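Local atomic coordinates of CoA-binding domain-containing protein (Thermus thermophilus, PDB entry 1IUK), a protein that probably binds coenzyme A through a Rossmann-like domain, although its precise cellular role is unknown. Residues A[94-98]-A[116-121]. Sequence-based numbering, arbitrary orientation.
Sequences RPGLV and AGIPVV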
loop_
_atom_site.group_PDB
_atom_site.type_symbol
_atom_site.label_atom_id
_atom_site.label_comp_id
_atom_site.label_asym_id
_atom_site.label_seq_id
_atom_site.Cartn_x
_atom_site.Cartn_y
_atom_site.Cartn_z
ATOM N N ARG A 94 -2.392 -2.911 -11.440
ATOM C CA ARG A 94 -1.162 -3.689 -11.515
ATOM C C ARG A 94 0.020 -2.956 -10.846
ATOM O O ARG A 94 0.967 -2.525 -11.517
ATOM C CB ARG A 94 -0.816 -4.035 -12.970
ATOM C CG ARG A 94 -0.592 -5.536 -13.179
ATOM C CD ARG A 94 -0.071 -5.883 -14.588
ATOM N NE ARG A 94 0.983 -6.904 -14.553
ATOM C CZ ARG A 94 0.817 -8.142 -14.095
ATOM N NH1 ARG A 94 -0.361 -8.536 -13.627
ATOM N NH2 ARG A 94 1.835 -8.993 -14.089
ATOM N N PRO A 95 -0.021 -2.818 -9.506
ATOM C CA PRO A 95 1.065 -2.132 -8.800
ATOM C C PRO A 95 2.272 -3.056 -8.851
ATOM O O PRO A 95 2.112 -4.262 -9.060
ATOM C CB PRO A 95 0.520 -1.980 -7.381
ATOM C CG PRO A 95 -0.345 -3.164 -7.215
ATOM C CD PRO A 95 -1.023 -3.336 -8.560
ATOM N N GLY A 96 3.470 -2.502 -8.657
ATOM C CA GLY A 96 4.671 -3.315 -8.697
ATOM C C GLY A 96 4.759 -4.326 -7.573
ATOM O O GLY A 96 5.389 -5.374 -7.711
ATOM N N LEU A 97 4.129 -4.012 -6.445
ATOM C CA LEU A 97 4.155 -4.884 -5.273
ATOM C C LEU A 97 2.938 -4.587 -4.397
ATOM O O LEU A 97 2.562 -3.420 -4.253
ATOM C CB LEU A 97 5.437 -4.618 -4.478
ATOM C CG LEU A 97 5.627 -5.272 -3.106
ATOM C CD1 LEU A 97 5.787 -6.765 -3.263
ATOM C CD2 LEU A 97 6.871 -4.698 -2.449
ATOM N N VAL A 98 2.316 -5.630 -3.841
ATOM C CA VAL A 98 1.165 -5.445 -2.956
ATOM C C VAL A 98 1.600 -5.802 -1.544
ATOM O O VAL A 98 2.123 -6.884 -1.286
ATOM C CB VAL A 98 -0.044 -6.317 -3.370
ATOM C CG1 VAL A 98 -1.111 -6.301 -2.275
ATOM C CG2 VAL A 98 -0.625 -5.771 -4.661
ATOM N N ALA A 116 -1.334 -13.529 -11.131
ATOM C CA ALA A 116 -1.188 -12.420 -12.069
ATOM C C ALA A 116 0.266 -11.912 -12.166
ATOM O O ALA A 116 0.550 -10.924 -12.848
ATOM C CB ALA A 116 -2.112 -11.278 -11.671
ATOM N N GLY A 117 1.186 -12.595 -11.489
ATOM C CA GLY A 117 2.577 -12.174 -11.513
ATOM C C GLY A 117 2.871 -10.931 -10.668
ATOM O O GLY A 117 3.842 -10.213 -10.923
ATOM N N ILE A 118 2.045 -10.672 -9.660
ATOM C CA ILE A 118 2.239 -9.501 -8.805
ATOM C C ILE A 118 2.770 -9.916 -7.427
ATOM O O ILE A 118 2.103 -10.649 -6.690
ATOM C CB ILE A 118 0.912 -8.718 -8.636
ATOM C CG1 ILE A 118 0.420 -8.245 -10.007
ATOM C CG2 ILE A 118 1.121 -7.516 -7.689
ATOM C CD1 ILE A 118 -0.973 -7.636 -10.009
ATOM N N PRO A 119 3.988 -9.453 -7.065
ATOM C CA PRO A 119 4.594 -9.786 -5.772
ATOM C C PRO A 119 3.729 -9.320 -4.616
ATOM O O PRO A 119 3.101 -8.269 -4.683
ATOM C CB PRO A 119 5.939 -9.064 -5.794
ATOM C CG PRO A 119 6.195 -8.729 -7.207
ATOM C CD PRO A 119 4.861 -8.581 -7.869
ATOM N N VAL A 120 3.702 -10.118 -3.562
ATOM C CA VAL A 120 2.926 -9.791 -2.387
ATOM C C VAL A 120 3.733 -9.989 -1.108
ATOM O O VAL A 120 4.464 -10.969 -0.971
ATOM C CB VAL A 120 1.664 -10.685 -2.287
ATOM C CG1 VAL A 120 0.933 -10.434 -0.976
ATOM C CG2 VAL A 120 0.746 -10.408 -3.459
ATOM N N VAL A 121 3.611 -9.035 -0.190
ATOM C CA VAL A 121 4.231 -9.145 1.130
ATOM C C VAL A 121 2.992 -9.032 2.019
ATOM O O VAL A 121 2.188 -8.114 1.849
ATOM C CB VAL A 121 5.219 -7.995 1.424
ATOM C CG1 VAL A 121 5.667 -8.074 2.877
ATOM C CG2 VAL A 121 6.425 -8.094 0.497
#
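Residues 94-98 and 116-121 run side by side in the same direction, each leading from the end of a helix into a strand of the parallel sheet. They come into register at Val98 and Val120, whose CA atoms lie 4.7 Å apart. Val98 N donates to Pro119 O (2.9 Å) and Val121 N to Val98 O (2.8 Å), so that Val98 bonds to the residues flanking Val120, as in a parallel bridge; Val120 CA also makes a CA-H...O contact of 3.2 Å to Val98 O. Before the strands begin, the backbones lie further apart, and Ile118 fills the gap, its CG2 3.9 Å from Val98 CG2 and 3.7 Å from Pro95 O. Ile118, Val98 and Val120 all pack on Leu113 of helix 107-115. Leu97 CD1 instead meets Pro119 CB (3.4 Å) and Val121 CG2 (4.0 Å). At the helix ends, Gly117 closes helix 107-115 in a Schellman motif, and Arg94 NH1 and NH2 both donate to Ala116 O (2.7 and 2.6 Å), while Ile118 CG1 covers one guanidinium face. Main-chain bonds thus join outermost strand 120-122 to strand 98-100 in this Rossmann-like sheet, while paired hydrogen bonds from the Arg94 guanidinium to the single acceptor Ala116 O link the exits of the two preceding helices.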